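Local coordinates for protein putative adhesin (Parabacteroides distasonis, PDB 3LJY) that is a putative adhesin, probably a cell-surface lipoprotein with a role in cell adhesion, at residues V48-L52 against H76-F80. Residues are numbered along the deposited sequence.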
ATOM      1  N   VAL A  48     -19.164  13.875   0.093  1.00 42.79           N
ATOM      2  CA  VAL A  48     -18.432  14.988   0.665  1.00 43.34           C
ATOM      3  C   VAL A  48     -19.462  16.037   1.072  1.00 45.13           C
ATOM      4  O   VAL A  48     -20.646  15.887   0.770  1.00 44.43           O
ATOM      5  CB  VAL A  48     -17.363  15.542  -0.349  1.00 42.82           C
ATOM      6  CG1 VAL A  48     -18.030  16.316  -1.465  1.00 40.49           C
ATOM      7  CG2 VAL A  48     -16.324  16.409   0.376  1.00 42.57           C
ATOM      8  N   ASP A  49     -19.020  17.082   1.769  1.00 46.88           N
ATOM      9  CA  ASP A  49     -19.895  18.185   2.121  1.00 47.58           C
ATOM     10  C   ASP A  49     -20.611  18.637   0.864  1.00 49.45           C
ATOM     11  O   ASP A  49     -19.983  18.873  -0.166  1.00 49.74           O
ATOM     12  CB  ASP A  49     -19.104  19.359   2.695  1.00 46.07           C
ATOM     13  CG  ASP A  49     -18.454  19.041   4.016  1.00 44.82           C
ATOM     14  OD1 ASP A  49     -17.561  18.194   4.035  1.00 41.44           O
ATOM     15  OD2 ASP A  49     -18.825  19.646   5.042  1.00 41.79           O
ATOM     16  N   GLN A  50     -21.928  18.771   0.987  1.00 51.65           N
ATOM     17  CA  GLN A  50     -22.843  19.057  -0.115  1.00 53.67           C
ATOM     18  C   GLN A  50     -22.452  20.297  -0.950  1.00 53.18           C
ATOM     19  O   GLN A  50     -22.505  20.266  -2.176  1.00 52.28           O
ATOM     20  CB  GLN A  50     -24.236  19.193   0.546  1.00 53.15           C
ATOM     21  CG  GLN A  50     -25.374  19.675  -0.279  1.00 55.64           C
ATOM     22  CD  GLN A  50     -26.608  19.926   0.574  1.00 57.87           C
ATOM     23  OE1 GLN A  50     -26.563  20.670   1.564  1.00 60.03           O
ATOM     24  NE2 GLN A  50     -27.719  19.300   0.200  1.00 62.46           N
ATOM     25  N   ASN A  51     -22.065  21.376  -0.264  1.00 53.77           N
ATOM     26  CA  ASN A  51     -21.571  22.602  -0.916  1.00 53.43           C
ATOM     27  C   ASN A  51     -20.207  22.473  -1.642  1.00 53.75           C
ATOM     28  O   ASN A  51     -19.858  23.370  -2.416  1.00 54.92           O
ATOM     29  CB  ASN A  51     -21.499  23.774   0.088  1.00 52.70           C
ATOM     30  CG  ASN A  51     -20.506  23.527   1.245  1.00 54.49           C
ATOM     31  OD1 ASN A  51     -20.527  22.474   1.872  1.00 57.79           O
ATOM     32  ND2 ASN A  51     -19.656  24.508   1.537  1.00 52.29           N
ATOM     33  N   LEU A  52     -19.443  21.395  -1.409  1.00 52.21           N
ATOM     34  CA  LEU A  52     -18.147  21.251  -2.048  1.00 51.28           C
ATOM     35  C   LEU A  52     -18.149  20.422  -3.336  1.00 51.94           C
ATOM     36  O   LEU A  52     -17.129  20.387  -4.022  1.00 52.78           O
ATOM     37  CB  LEU A  52     -17.126  20.651  -1.083  1.00 50.88           C
ATOM     38  CG  LEU A  52     -16.843  21.406   0.203  1.00 48.65           C
ATOM     39  CD1 LEU A  52     -15.833  20.588   0.948  1.00 40.66           C
ATOM     40  CD2 LEU A  52     -16.377  22.860  -0.059  1.00 46.13           C
ATOM     41  N   HIS A  76     -11.727  23.464   4.811  1.00 64.37           N
ATOM     42  CA  HIS A  76     -12.241  22.446   5.698  1.00 62.49           C
ATOM     43  C   HIS A  76     -13.325  21.602   5.016  1.00 58.96           C
ATOM     44  O   HIS A  76     -14.148  22.109   4.256  1.00 57.15           O
ATOM     45  CB  HIS A  76     -12.823  23.103   6.948  1.00 63.41           C
ATOM     46  CG  HIS A  76     -13.220  22.119   8.002  1.00 65.51           C
ATOM     47  ND1 HIS A  76     -12.313  21.252   8.587  1.00 63.13           N
ATOM     48  CD2 HIS A  76     -14.427  21.848   8.559  1.00 63.97           C
ATOM     49  CE1 HIS A  76     -12.944  20.505   9.476  1.00 65.90           C
ATOM     50  NE2 HIS A  76     -14.226  20.844   9.476  1.00 66.48           N
ATOM     51  N   PHE A  77     -13.322  20.308   5.316  1.00 56.34           N
ATOM     52  CA  PHE A  77     -14.447  19.442   4.992  1.00 53.19           C
ATOM     53  C   PHE A  77     -14.590  18.407   6.093  1.00 51.16           C
ATOM     54  O   PHE A  77     -13.639  18.160   6.845  1.00 49.27           O
ATOM     55  CB  PHE A  77     -14.331  18.818   3.586  1.00 52.98           C
ATOM     56  CG  PHE A  77     -13.049  18.038   3.341  1.00 53.67           C
ATOM     57  CD1 PHE A  77     -12.945  16.710   3.704  1.00 51.62           C
ATOM     58  CD2 PHE A  77     -11.979  18.623   2.733  1.00 54.00           C
ATOM     59  CE1 PHE A  77     -11.810  16.013   3.522  1.00 53.66           C
ATOM     60  CE2 PHE A  77     -10.812  17.905   2.514  1.00 56.37           C
ATOM     61  CZ  PHE A  77     -10.733  16.596   2.908  1.00 55.91           C
ATOM     62  N   THR A  78     -15.808  17.884   6.221  1.00 48.95           N
ATOM     63  CA  THR A  78     -16.156  16.897   7.226  1.00 47.63           C
ATOM     64  C   THR A  78     -15.553  15.555   6.843  1.00 47.85           C
ATOM     65  O   THR A  78     -14.879  14.926   7.645  1.00 48.37           O
ATOM     66  CB  THR A  78     -17.683  16.791   7.356  1.00 46.59           C
ATOM     67  OG1 THR A  78     -18.234  18.112   7.320  1.00 43.47           O
ATOM     68  CG2 THR A  78     -18.066  16.091   8.645  1.00 42.76           C
ATOM     69  N   LYS A  79     -15.814  15.121   5.622  1.00 47.95           N
ATOM     70  CA  LYS A  79     -15.322  13.838   5.154  1.00 48.30           C
ATOM     71  C   LYS A  79     -15.311  13.894   3.641  1.00 46.44           C
ATOM     72  O   LYS A  79     -16.013  14.702   3.059  1.00 47.29           O
ATOM     73  CB  LYS A  79     -16.199  12.696   5.665  1.00 49.50           C
ATOM     74  CG  LYS A  79     -15.448  11.388   5.894  1.00 51.92           C
ATOM     75  CD  LYS A  79     -14.926  11.249   7.303  1.00 51.52           C
ATOM     76  CE  LYS A  79     -13.993  10.064   7.429  1.00 55.49           C
ATOM     77  NZ  LYS A  79     -13.523   9.941   8.865  1.00 60.82           N
ATOM     78  N   PHE A  80     -14.462  13.082   3.029  1.00 46.80           N
ATOM     79  CA  PHE A  80     -14.346  12.955   1.575  1.00 46.07           C
ATOM     80  C   PHE A  80     -14.174  11.470   1.306  1.00 45.10           C
ATOM     81  O   PHE A  80     -13.088  10.931   1.516  1.00 45.48           O
ATOM     82  CB  PHE A  80     -13.120  13.732   1.080  1.00 46.06           C
ATOM     83  CG  PHE A  80     -13.067  13.976  -0.417  1.00 46.89           C
ATOM     84  CD1 PHE A  80     -13.442  13.013  -1.338  1.00 49.45           C
ATOM     85  CD2 PHE A  80     -12.574  15.172  -0.902  1.00 49.39           C
ATOM     86  CE1 PHE A  80     -13.343  13.250  -2.715  1.00 50.09           C
ATOM     87  CE2 PHE A  80     -12.478  15.413  -2.270  1.00 51.19           C
ATOM     88  CZ  PHE A  80     -12.856  14.449  -3.171  1.00 49.76           C
TER
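The carboxylate of D49 reaches across to the loop at F77-K79 and engages T78 twice: D49 OD1 accepts a hydrogen bond from T78 N (2.8 Å) and D49 OD2 one from T78 OG1 (2.8 Å). The same OD2 takes a hydrogen bond from the backbone N of G10, so one buried acid ties the loop preceding strand 80-86 to the N-terminal segment as well. Beside this polar pair, L52 CD1 packs 3.5 Å from F77 CB, and V48 CG2 lies 4.1 Å from F80 CG, whose ring meets that of F69. The site lies at one end of the parallel β-helix (β-solenoid), the fold of the pectate lyase-like clan to which the head GIN domain belongs. Here strand 43-49 runs antiparallel to both 12-18 and 80-86, whereas farther along the chain strands of successive coils pair in parallel. After D49 the chain turns, with L52 N hydrogen-bonded to D49 O at 2.9 Å, and this brings the L52 side chain back toward F77. Near V48 and F80 the backbones approach closely, with V48 CA making a CA-H...O contact of 3.4 Å to K79 O.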